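Long-range contacts in sensor histidine kinase CusS (Escherichia coli, PDB 5KU5), which senses copper and silver ions and activates its partner CusR by phosphorylation, and whose metal-binding periplasmic sensor domain is the part described here: residues 46-50 with 93-97; 70-74 with 130-134; 6-10 with 139-143; 39-43 with 61-65; 22-26 with 116-120. All blocks are in the same frame, centred on the assembly; numbering follows the deposited sequence. Where two conformers were deposited one is given.

Interaction 1 (46-50 with 93-97); sequences YSNVL and GPTMM. With AG (silver ion), chain E.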
# COMPACT_ATOMS: atom_id res chain seq x y z
N TYR A 46 -8.01 -5.49 0.17
CA TYR A 46 -7.46 -4.48 -0.76
C TYR A 46 -8.51 -3.47 -1.23
O TYR A 46 -9.62 -3.85 -1.60
CB TYR A 46 -6.85 -5.14 -2.01
CG TYR A 46 -5.57 -5.96 -1.83
CD1 TYR A 46 -4.66 -5.71 -0.78
CD2 TYR A 46 -5.24 -6.96 -2.75
CE1 TYR A 46 -3.50 -6.46 -0.65
CE2 TYR A 46 -4.08 -7.71 -2.62
CZ TYR A 46 -3.21 -7.46 -1.58
OH TYR A 46 -2.06 -8.20 -1.46
N SER A 47 -8.13 -2.19 -1.24
CA SER A 47 -9.00 -1.10 -1.71
C SER A 47 -8.80 -0.76 -3.19
O SER A 47 -9.73 -0.27 -3.84
CB SER A 47 -8.75 0.16 -0.87
OG SER A 47 -7.53 0.78 -1.24
N ASN A 48 -7.60 -1.01 -3.71
CA ASN A 48 -7.21 -0.57 -5.06
C ASN A 48 -6.47 -1.62 -5.91
O ASN A 48 -5.81 -1.28 -6.89
CB ASN A 48 -6.35 0.70 -4.93
CG ASN A 48 -5.02 0.45 -4.23
OD1 ASN A 48 -4.86 -0.52 -3.49
ND2 ASN A 48 -4.06 1.33 -4.47
N VAL A 49 -6.60 -2.90 -5.54
CA VAL A 49 -5.91 -3.99 -6.22
C VAL A 49 -6.88 -5.14 -6.48
O VAL A 49 -7.66 -5.51 -5.60
CB VAL A 49 -4.70 -4.50 -5.39
CG1 VAL A 49 -4.08 -5.76 -6.01
CG2 VAL A 49 -3.65 -3.41 -5.27
N LEU A 50 -6.83 -5.67 -7.70
CA LEU A 50 -7.54 -6.90 -8.05
C LEU A 50 -6.51 -7.95 -8.42
O LEU A 50 -5.47 -7.62 -9.02
CB LEU A 50 -8.47 -6.67 -9.24
CG LEU A 50 -9.64 -5.71 -9.03
CD1 LEU A 50 -10.32 -5.43 -10.36
CD2 LEU A 50 -10.63 -6.26 -8.01
N GLY A 93 -10.58 -2.01 -18.02
CA GLY A 93 -11.65 -2.59 -17.21
C GLY A 93 -11.06 -3.77 -16.46
O GLY A 93 -9.89 -4.11 -16.69
N PRO A 94 -11.83 -4.41 -15.57
CA PRO A 94 -13.21 -4.14 -15.20
C PRO A 94 -13.36 -2.99 -14.21
O PRO A 94 -12.36 -2.43 -13.75
CB PRO A 94 -13.64 -5.44 -14.52
CG PRO A 94 -12.39 -5.95 -13.89
CD PRO A 94 -11.26 -5.52 -14.78
N THR A 95 -14.61 -2.67 -13.89
CA THR A 95 -14.92 -1.75 -12.80
C THR A 95 -14.93 -2.53 -11.48
O THR A 95 -15.52 -3.61 -11.39
CB THR A 95 -16.29 -1.07 -13.02
OG1 THR A 95 -16.25 -0.33 -14.24
CG2 THR A 95 -16.64 -0.13 -11.86
N MET A 96 -14.25 -1.99 -10.47
CA MET A 96 -14.27 -2.54 -9.12
C MET A 96 -15.31 -1.80 -8.31
O MET A 96 -15.29 -0.57 -8.27
CB MET A 96 -12.90 -2.38 -8.46
CG MET A 96 -12.79 -3.03 -7.09
SD MET A 96 -11.15 -2.88 -6.36
CE MET A 96 -11.50 -3.44 -4.69
N MET A 97 -16.22 -2.55 -7.67
CA MET A 97 -17.23 -1.96 -6.79
C MET A 97 -16.53 -1.32 -5.60
O MET A 97 -15.66 -1.94 -4.98
CB MET A 97 -18.23 -3.03 -6.32
CG MET A 97 -19.31 -2.53 -5.36
SD MET A 97 -20.22 -1.09 -5.95
CE MET A 97 -21.15 -1.80 -7.30
AG AG E . -11.06 -0.43 -5.94

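Interaction 2 (70-74 with 130-134); sequences IREFT and LYIAL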
# COMPACT_ATOMS: atom_id res chain seq x y z
N ILE A 70 -10.20 -10.38 -13.72
CA ILE A 70 -9.36 -9.56 -14.61
C ILE A 70 -8.80 -10.32 -15.81
O ILE A 70 -8.56 -9.70 -16.86
CB ILE A 70 -8.21 -8.82 -13.87
CG1 ILE A 70 -7.19 -9.79 -13.24
CG2 ILE A 70 -8.77 -7.83 -12.85
CD1 ILE A 70 -6.08 -9.11 -12.47
N ARG A 71 -8.64 -11.63 -15.69
CA ARG A 71 -8.19 -12.48 -16.81
C ARG A 71 -9.13 -12.46 -18.02
O ARG A 71 -8.69 -12.76 -19.13
CB ARG A 71 -7.95 -13.93 -16.35
CG ARG A 71 -6.76 -14.07 -15.41
CD ARG A 71 -6.48 -15.51 -15.05
NE ARG A 71 -6.04 -16.28 -16.22
CZ ARG A 71 -6.60 -17.38 -16.71
NH1 ARG A 71 -7.68 -17.94 -16.16
NH2 ARG A 71 -6.07 -17.95 -17.79
N GLU A 72 -10.39 -12.10 -17.80
CA GLU A 72 -11.34 -11.86 -18.91
C GLU A 72 -11.00 -10.61 -19.74
O GLU A 72 -11.52 -10.44 -20.84
CB GLU A 72 -12.77 -11.74 -18.38
CG GLU A 72 -13.29 -12.95 -17.63
CD GLU A 72 -14.77 -12.87 -17.30
OE1 GLU A 72 -15.46 -11.93 -17.75
OE2 GLU A 72 -15.27 -13.76 -16.57
N PHE A 73 -10.16 -9.73 -19.19
CA PHE A 73 -9.70 -8.52 -19.89
C PHE A 73 -8.27 -8.65 -20.43
O PHE A 73 -7.73 -7.68 -20.97
CB PHE A 73 -9.82 -7.31 -18.95
CG PHE A 73 -11.24 -6.95 -18.64
CD1 PHE A 73 -11.97 -7.68 -17.70
CD2 PHE A 73 -11.87 -5.89 -19.29
CE1 PHE A 73 -13.29 -7.36 -17.42
CE2 PHE A 73 -13.19 -5.56 -19.01
CZ PHE A 73 -13.90 -6.29 -18.07
N THR A 74 -7.67 -9.84 -20.30
CA THR A 74 -6.36 -10.13 -20.90
C THR A 74 -6.38 -9.94 -22.42
O THR A 74 -5.42 -9.42 -22.98
CB THR A 74 -5.89 -11.56 -20.54
OG1 THR A 74 -5.66 -11.65 -19.13
CG2 THR A 74 -4.60 -11.94 -21.27
N LEU A 130 -0.14 -16.10 -11.12
CA LEU A 130 -0.79 -15.01 -10.40
C LEU A 130 -0.84 -13.76 -11.28
O LEU A 130 0.19 -13.34 -11.81
CB LEU A 130 -0.01 -14.69 -9.12
CG LEU A 130 -0.49 -13.52 -8.26
CD1 LEU A 130 -1.92 -13.72 -7.78
CD2 LEU A 130 0.45 -13.33 -7.08
N TYR A 131 -2.03 -13.19 -11.43
CA TYR A 131 -2.24 -11.92 -12.13
C TYR A 131 -2.59 -10.86 -11.10
O TYR A 131 -3.44 -11.10 -10.24
CB TYR A 131 -3.39 -12.05 -13.14
CG TYR A 131 -3.10 -13.00 -14.28
CD1 TYR A 131 -3.20 -14.38 -14.12
CD2 TYR A 131 -2.74 -12.51 -15.54
CE1 TYR A 131 -2.95 -15.25 -15.16
CE2 TYR A 131 -2.47 -13.38 -16.60
CZ TYR A 131 -2.58 -14.74 -16.40
OH TYR A 131 -2.33 -15.61 -17.44
N ILE A 132 -1.93 -9.71 -11.18
CA ILE A 132 -2.09 -8.61 -10.22
C ILE A 132 -2.42 -7.34 -10.99
O ILE A 132 -1.68 -6.98 -11.90
CB ILE A 132 -0.79 -8.35 -9.41
CG1 ILE A 132 -0.25 -9.65 -8.79
CG2 ILE A 132 -1.04 -7.31 -8.32
CD1 ILE A 132 1.16 -9.53 -8.26
N ALA A 133 -3.50 -6.65 -10.61
CA ALA A 133 -3.92 -5.40 -11.24
C ALA A 133 -4.01 -4.28 -10.20
O ALA A 133 -4.74 -4.42 -9.22
CB ALA A 133 -5.26 -5.58 -11.93
N LEU A 134 -3.27 -3.19 -10.42
CA LEU A 134 -3.27 -2.01 -9.54
C LEU A 134 -4.01 -0.86 -10.21
O LEU A 134 -3.79 -0.58 -11.39
CB LEU A 134 -1.83 -1.59 -9.22
CG LEU A 134 -1.63 -0.31 -8.38
CD1 LEU A 134 -2.17 -0.50 -6.98
CD2 LEU A 134 -0.16 0.08 -8.34

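Interaction 3 (6-10 with 139-143); sequences FAEQD and HLHYI. With AG (silver ion), chain F.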
# COMPACT_ATOMS: atom_id res chain seq x y z
N PHE A 6 4.88 8.05 -12.74
CA PHE A 6 3.66 7.34 -12.30
C PHE A 6 3.77 5.83 -12.52
O PHE A 6 3.34 5.05 -11.67
CB PHE A 6 2.41 7.86 -13.03
CG PHE A 6 2.00 9.28 -12.69
CD1 PHE A 6 2.44 9.94 -11.53
CD2 PHE A 6 1.10 9.94 -13.52
CE1 PHE A 6 2.02 11.24 -11.25
CE2 PHE A 6 0.67 11.24 -13.23
CZ PHE A 6 1.14 11.88 -12.10
N ALA A 7 4.35 5.43 -13.65
CA ALA A 7 4.57 4.01 -13.94
C ALA A 7 5.50 3.37 -12.92
O ALA A 7 5.21 2.28 -12.42
CB ALA A 7 5.12 3.81 -15.35
N GLU A 8 6.60 4.06 -12.60
CA GLU A 8 7.58 3.55 -11.62
C GLU A 8 7.00 3.46 -10.20
O GLU A 8 7.30 2.50 -9.48
CB GLU A 8 8.86 4.40 -11.64
CG GLU A 8 9.71 4.24 -12.90
CD GLU A 8 10.34 2.86 -13.04
OE1 GLU A 8 10.78 2.28 -12.02
OE2 GLU A 8 10.39 2.34 -14.17
N GLN A 9 6.19 4.45 -9.81
CA GLN A 9 5.41 4.37 -8.56
C GLN A 9 4.60 3.07 -8.50
O GLN A 9 4.67 2.33 -7.52
CB GLN A 9 4.44 5.55 -8.41
CG GLN A 9 5.06 6.86 -7.95
CD GLN A 9 4.00 7.94 -7.73
OE1 GLN A 9 3.16 8.18 -8.60
NE2 GLN A 9 4.02 8.57 -6.56
N ASP A 10 3.86 2.80 -9.57
CA ASP A 10 3.01 1.60 -9.67
C ASP A 10 3.82 0.31 -9.69
O ASP A 10 3.49 -0.64 -8.99
CB ASP A 10 2.13 1.67 -10.93
CG ASP A 10 1.13 2.81 -10.88
OD1 ASP A 10 1.04 3.48 -9.83
OD2 ASP A 10 0.45 3.05 -11.90
N HIS A 139 -4.02 8.46 -11.43
CA HIS A 139 -3.03 8.93 -12.43
C HIS A 139 -3.71 9.58 -13.62
O HIS A 139 -3.34 10.69 -14.03
CB HIS A 139 -2.13 7.79 -12.96
CG HIS A 139 -1.28 7.13 -11.92
ND1 HIS A 139 -0.36 7.82 -11.17
CD2 HIS A 139 -1.19 5.84 -11.52
CE1 HIS A 139 0.26 6.99 -10.35
NE2 HIS A 139 -0.23 5.78 -10.54
N LEU A 140 -4.71 8.90 -14.17
CA LEU A 140 -5.43 9.35 -15.37
C LEU A 140 -6.29 10.59 -15.11
O LEU A 140 -6.38 11.46 -15.98
CB LEU A 140 -6.30 8.21 -15.94
CG LEU A 140 -5.58 6.93 -16.36
CD1 LEU A 140 -6.58 5.89 -16.85
CD2 LEU A 140 -4.52 7.19 -17.43
N HIS A 141 -6.91 10.67 -13.93
CA HIS A 141 -7.65 11.87 -13.53
C HIS A 141 -6.76 13.11 -13.53
O HIS A 141 -7.19 14.18 -13.97
CB HIS A 141 -8.29 11.71 -12.14
CG HIS A 141 -9.40 10.71 -12.10
ND1 HIS A 141 -9.67 9.94 -10.98
CD2 HIS A 141 -10.31 10.34 -13.03
CE1 HIS A 141 -10.70 9.15 -11.23
NE2 HIS A 141 -11.11 9.37 -12.47
N TYR A 142 -5.53 12.97 -13.04
CA TYR A 142 -4.56 14.07 -13.04
C TYR A 142 -4.18 14.51 -14.45
O TYR A 142 -4.20 15.71 -14.74
CB TYR A 142 -3.31 13.69 -12.24
CG TYR A 142 -2.21 14.73 -12.26
CD1 TYR A 142 -2.29 15.89 -11.48
CD2 TYR A 142 -1.08 14.57 -13.07
CE1 TYR A 142 -1.28 16.84 -11.50
CE2 TYR A 142 -0.07 15.52 -13.10
CZ TYR A 142 -0.17 16.66 -12.31
OH TYR A 142 0.83 17.60 -12.34
N ILE A 143 -3.85 13.55 -15.31
CA ILE A 143 -3.42 13.85 -16.69
C ILE A 143 -4.55 14.47 -17.50
O ILE A 143 -4.36 15.49 -18.16
CB ILE A 143 -2.86 12.59 -17.41
CG1 ILE A 143 -1.60 12.06 -16.71
CG2 ILE A 143 -2.57 12.88 -18.89
CD1 ILE A 143 -0.44 13.03 -16.64
AG AG F . -0.69 10.02 -10.10

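Interaction 4 (39-43 with 61-65); sequences LEDIV and VYHSP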
# COMPACT_ATOMS: atom_id res chain seq x y z
N LEU A 39 -4.53 -16.18 1.22
CA LEU A 39 -4.61 -15.29 0.05
C LEU A 39 -5.91 -14.49 0.04
O LEU A 39 -5.90 -13.27 -0.09
CB LEU A 39 -4.51 -16.10 -1.25
CG LEU A 39 -4.68 -15.35 -2.58
CD1 LEU A 39 -3.47 -14.45 -2.82
CD2 LEU A 39 -4.90 -16.29 -3.75
N GLU A 40 -7.03 -15.21 0.17
CA GLU A 40 -8.36 -14.61 0.15
C GLU A 40 -8.57 -13.60 1.28
O GLU A 40 -9.15 -12.54 1.06
CB GLU A 40 -9.43 -15.71 0.20
CG GLU A 40 -10.86 -15.23 0.02
CD GLU A 40 -11.85 -16.37 -0.16
OE1 GLU A 40 -12.99 -16.22 0.33
OE2 GLU A 40 -11.51 -17.40 -0.78
N ASP A 41 -8.09 -13.94 2.48
CA ASP A 41 -8.15 -13.04 3.64
C ASP A 41 -7.41 -11.73 3.40
O ASP A 41 -7.92 -10.66 3.72
CB ASP A 41 -7.59 -13.73 4.89
CG ASP A 41 -7.76 -12.89 6.15
OD1 ASP A 41 -8.91 -12.65 6.56
OD2 ASP A 41 -6.74 -12.48 6.74
N ILE A 42 -6.21 -11.82 2.82
CA ILE A 42 -5.40 -10.64 2.49
C ILE A 42 -6.03 -9.84 1.35
O ILE A 42 -6.23 -8.63 1.47
CB ILE A 42 -3.95 -11.04 2.11
CG1 ILE A 42 -3.22 -11.58 3.35
CG2 ILE A 42 -3.18 -9.85 1.52
CD1 ILE A 42 -1.93 -12.32 3.05
N VAL A 43 -6.34 -10.53 0.25
CA VAL A 43 -6.81 -9.90 -0.99
C VAL A 43 -8.16 -9.18 -0.84
O VAL A 43 -8.37 -8.13 -1.45
CB VAL A 43 -6.86 -10.94 -2.15
CG1 VAL A 43 -7.65 -10.43 -3.35
CG2 VAL A 43 -5.45 -11.31 -2.57
N VAL A 61 -8.69 -20.25 -10.62
CA VAL A 61 -9.00 -20.92 -9.35
C VAL A 61 -9.54 -19.93 -8.32
O VAL A 61 -10.39 -20.28 -7.50
CB VAL A 61 -7.76 -21.71 -8.82
CG1 VAL A 61 -7.80 -21.95 -7.31
CG2 VAL A 61 -7.66 -23.03 -9.56
N TYR A 62 -9.03 -18.69 -8.34
CA TYR A 62 -9.53 -17.63 -7.47
C TYR A 62 -9.38 -16.27 -8.15
O TYR A 62 -8.43 -16.05 -8.90
CB TYR A 62 -8.79 -17.65 -6.13
CG TYR A 62 -9.11 -16.47 -5.23
CD1 TYR A 62 -10.25 -16.48 -4.42
CD2 TYR A 62 -8.30 -15.34 -5.22
CE1 TYR A 62 -10.55 -15.40 -3.60
CE2 TYR A 62 -8.60 -14.25 -4.41
CZ TYR A 62 -9.72 -14.29 -3.60
OH TYR A 62 -10.01 -13.21 -2.80
N HIS A 63 -10.33 -15.37 -7.87
CA HIS A 63 -10.19 -13.96 -8.22
C HIS A 63 -10.89 -13.08 -7.17
O HIS A 63 -11.73 -13.57 -6.41
CB HIS A 63 -10.73 -13.67 -9.63
CG HIS A 63 -12.20 -13.89 -9.78
ND1 HIS A 63 -13.12 -12.87 -9.62
CD2 HIS A 63 -12.91 -15.00 -10.09
CE1 HIS A 63 -14.34 -13.35 -9.82
NE2 HIS A 63 -14.24 -14.63 -10.10
N SER A 64 -10.54 -11.80 -7.14
CA SER A 64 -11.06 -10.86 -6.13
C SER A 64 -12.57 -10.66 -6.28
O SER A 64 -13.09 -10.66 -7.39
CB SER A 64 -10.35 -9.51 -6.23
OG SER A 64 -8.95 -9.65 -6.02
N PRO A 65 -13.29 -10.48 -5.15
CA PRO A 65 -14.75 -10.45 -5.16
C PRO A 65 -15.38 -9.14 -5.64
O PRO A 65 -16.53 -9.15 -6.09
CB PRO A 65 -15.10 -10.69 -3.69
CG PRO A 65 -14.00 -10.01 -2.95
CD PRO A 65 -12.76 -10.22 -3.79

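Interaction 5 (22-26 with 116-120); sequences ERVLN and LPVGP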
# COMPACT_ATOMS: atom_id res chain seq x y z
N GLU A 22 3.50 -13.99 -3.33
CA GLU A 22 4.36 -15.13 -3.67
C GLU A 22 4.72 -15.96 -2.43
O GLU A 22 4.68 -17.18 -2.48
CB GLU A 22 5.63 -14.63 -4.37
CG GLU A 22 6.61 -15.72 -4.80
CD GLU A 22 7.69 -15.20 -5.72
OE1 GLU A 22 8.21 -14.09 -5.47
OE2 GLU A 22 8.02 -15.89 -6.70
N ARG A 23 5.08 -15.28 -1.34
CA ARG A 23 5.34 -15.95 -0.05
C ARG A 23 4.11 -16.68 0.47
O ARG A 23 4.20 -17.83 0.91
CB ARG A 23 5.79 -14.93 1.01
CG ARG A 23 7.18 -14.36 0.80
CD ARG A 23 7.35 -13.06 1.57
NE ARG A 23 8.76 -12.74 1.82
CZ ARG A 23 9.37 -12.71 3.01
NH1 ARG A 23 8.72 -12.97 4.15
NH2 ARG A 23 10.67 -12.41 3.07
N VAL A 24 2.96 -16.00 0.43
CA VAL A 24 1.68 -16.57 0.87
C VAL A 24 1.40 -17.89 0.13
O VAL A 24 1.09 -18.89 0.76
CB VAL A 24 0.51 -15.57 0.67
CG1 VAL A 24 -0.86 -16.24 0.78
CG2 VAL A 24 0.61 -14.43 1.67
N LEU A 25 1.55 -17.87 -1.19
CA LEU A 25 1.15 -19.01 -2.03
C LEU A 25 2.13 -20.19 -2.11
O LEU A 25 1.78 -21.23 -2.66
CB LEU A 25 0.75 -18.52 -3.43
CG LEU A 25 -0.60 -17.78 -3.44
CD1 LEU A 25 -0.77 -16.94 -4.69
CD2 LEU A 25 -1.76 -18.75 -3.28
N ASN A 26 3.34 -20.05 -1.56
CA ASN A 26 4.24 -21.20 -1.39
C ASN A 26 4.80 -21.33 0.04
O ASN A 26 5.89 -21.87 0.24
CB ASN A 26 5.36 -21.20 -2.46
CG ASN A 26 6.43 -20.13 -2.22
OD1 ASN A 26 6.33 -19.30 -1.31
ND2 ASN A 26 7.47 -20.16 -3.05
N LEU A 116 2.97 -13.40 -12.98
CA LEU A 116 4.15 -14.23 -12.70
C LEU A 116 3.76 -15.65 -12.30
O LEU A 116 2.66 -15.86 -11.76
CB LEU A 116 5.01 -13.60 -11.60
CG LEU A 116 4.47 -13.53 -10.17
CD1 LEU A 116 5.61 -13.45 -9.16
CD2 LEU A 116 3.50 -12.36 -9.99
N PRO A 117 4.66 -16.64 -12.54
CA PRO A 117 4.42 -17.98 -12.00
C PRO A 117 4.55 -17.97 -10.48
O PRO A 117 5.39 -17.25 -9.94
CB PRO A 117 5.53 -18.83 -12.65
CG PRO A 117 6.09 -18.00 -13.75
CD PRO A 117 5.92 -16.58 -13.31
N VAL A 118 3.73 -18.78 -9.81
CA VAL A 118 3.62 -18.76 -8.35
C VAL A 118 3.21 -20.14 -7.82
O VAL A 118 2.68 -20.96 -8.56
CB VAL A 118 2.67 -17.58 -7.93
CG1 VAL A 118 1.59 -17.98 -6.93
CG2 VAL A 118 3.47 -16.39 -7.41
N GLY A 119 3.50 -20.38 -6.55
CA GLY A 119 3.12 -21.62 -5.87
C GLY A 119 4.21 -22.69 -5.87
O GLY A 119 5.29 -22.47 -6.43
N PRO A 120 3.94 -23.85 -5.25
CA PRO A 120 4.90 -24.94 -5.20
C PRO A 120 5.06 -25.63 -6.55
O PRO A 120 4.17 -25.54 -7.41
CB PRO A 120 4.28 -25.90 -4.18
CG PRO A 120 2.82 -25.70 -4.35
CD PRO A 120 2.66 -24.23 -4.61

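Interaction 1 (46-50 with 93-97)
A silver ion joins the two segments by gripping a backbone carbonyl and a thioether at once: S47 O and M96 SD each lie 2.5 Å from AG. H108, from the same loop as M96, also binds the ion through ND1, and M98 belongs to the site too. M96 reaches the ion with a fully extended side chain (t, t, t), and its methyl slides under the turn that leads into strand 49-54, with M96 CE 3.6 Å from Y46 O and 3.7 Å from S47 O. L50, pointing at the loop, closes the apolar side of the site: L50 CD2 is 3.8 Å from M96 SD, and L50 CD1 is 4.1 Å from P94 CG. The hydroxyl of S47 turns away from the metal and is hydrogen-bonded to E16 of the second subunit. A soft thioether beside an imidazole suits a soft monovalent ion, consistent with the sensing of silver by this domain; the segments are tied through the metal and apolar packing rather than direct hydrogen bonds.

Interaction 2 (70-74 with 130-134)
In this PDC sensor domain, a PAS-like fold, the turn 70-74 packs on one face of the antiparallel sheet, against residues 130-134 of strand 125-135. The strand alternates as expected: Y131 and A133 face the turn, while L130 and I132 point away, to the face covered by helix 2-25, on which L134 also packs. I70 comes first and aims straight at the strand. Its extended chi2 carries CD1 into the gap between the two facing residues, so that I70 CD1 lies 3.7 Å from A133 CB and 4.0 Å from Y131 CB. R71 leaves sideways, then bends back so that its aliphatic part covers the tyrosine ring: R71 CG sits 3.9 Å from the Y131 ring centroid, 15° off the ring normal, a CH-pi contact. Its guanidinium travels on past the ring, with R71 NE 3.4 Å from Y131 CE1, and is held by hydrogen bonds to G58 O and T60 OG1, which join the turn to the hairpin of strands 49-54 and 60-63. I70 and R71 already belong to a 3-10 turn, whose hydrogen bond from F73 N to I70 O (2.8 Å) carries E72 and F73 off the strand. T74 brings the segment back toward the tyrosine at its exposed margin, where T74 OG1 stands 4.4 Å from Y131 CE2.

Interaction 3 (6-10 with 139-143)
F6 lies over the imidazole of H139, with F6 CG 3.2 Å from H139 ND1, the ring centroids 4.6 Å apart and the planes inclined at 33°. At its far end F6 CZ meets Y142 CD2 (3.6 Å), making an aromatic cluster of the three, and F6 CE2 touches I143 CD1 (4.0 Å). D10 works from the rim of the imidazole: H139 NE2 donates a hydrogen bond to D10 OD1 (2.7 Å). The His-carboxylate hydrogen bond is consistent with a fixed ring orientation; the other nitrogen, H139 ND1, binds a silver ion at 2.5 Å. H5 of the second subunit also ligates that ion, so the site spans the dimer interface, where F6 also packs on F6 of the second subunit. D10 has a further partner, a salt bridge to R112 of strand 111-122. The two helical segments run nearly antiparallel (168°), axes 12.7 Å apart, joining the start of helix 2-25 to helix 137-146, which follows directly on strand 125-135.

Interaction 4 (39-43 with 61-65)
The helical segment 39-43 stands beside the end of strand 60-63, the backbones coming nearest at V43 and S64, whose CA atoms are 6.7 Å apart. The helix is regular here, with V43 N bonded to L39 O at 2.8 Å, whereas the strand enters through a classic beta bulge: V61 and Y62 both lie opposite L53 of strand 49-54. This is helix-on-sheet packing at one margin of the PDC sensor domain, where helix 32-44 covers an outermost strand of this chain's sheet on the face that helix 2-25 also occupies. Past the bulge, Y62 points at the helix and H63 away from it. Y62 gives the largest share of the interface, facing V43, E40 and L39. L39 CD2 lies 3.8 Å from Y62 CD2, and V43 CG1 meets the edge of the ring, 4.1 Å from Y62 CE2. The same methyl presses close on the following residue, with V43 CG1 3.1 Å from S64 OG; that hydroxyl is hydrogen-bonded to I51 N, which ties the loop to the neighbouring strand. L39 also reaches L21 and L25, so it bridges strand 60-63 and helix 2-25. E40 flanks the tyrosine at the exposed margin. The phenol tip ends without a polar partner in the model, its Y62 OH 3.6 Å from E40 CG and 3.7 Å from V43 CG1.

Interaction 5 (22-26 with 116-120)
L116 opens the strand side of the contact, pointing at the helix but only skirting E22, with L116 CD1 4.2 Å from E22 OE2. P117 turns its ring away. V118 then points at the helix: V118 CG1 is tight against L25 CD1 (3.4 Å), and V118 CG2 is 4.0 Å from E22 CA. Here the last turn of the long N-terminal helix 2-25 rests on strand 111-122 of the PDC sheet, close to where the strand turns a corner; L25 meanwhile also packs on L39 of helix 32-44, and V118 on Y128 of strand 125-135. At the corner comes G119, with backbone angles (95°, 179°) that call for glycine, since a CB would jam against the carbonyl O of V118 and strike P120 CD. Its CA closes on the helix end through a CA-H...O contact, G119 CA to L25 O at 3.5 Å, and N26 CB packs alongside, 3.9 Å from G119 C. P120 finishes the segment sideways to the helix, with P120 CD 3.7 Å from that same L25 O and P120 N 4.1 Å from N26 CB.

Interactions 1, 2, 4 and 5 all reach one antiparallel sheet. Interactions 1 and 2 touch through neighbouring strands, with L50 O and A133 N 2.7 Å apart, and F73 packs on P94; interactions 2 and 5 do likewise, with L130 N 2.9 Å from L116 O. Interactions 4 and 5 meet where helices 2-25 and 32-44 pack. Interaction 4 is buried, the others partly buried; interactions 2, 4 and 5 each include exposed residues at their margins. Metal chemistry divides the set: interaction 1 holds silver within one chain, interaction 3 at the dimer interface, whereas 2, 4 and 5 rely mainly on apolar and CH contacts. Interactions 3 and 5 share helix 2-25, yet their centres are about 28 Å apart.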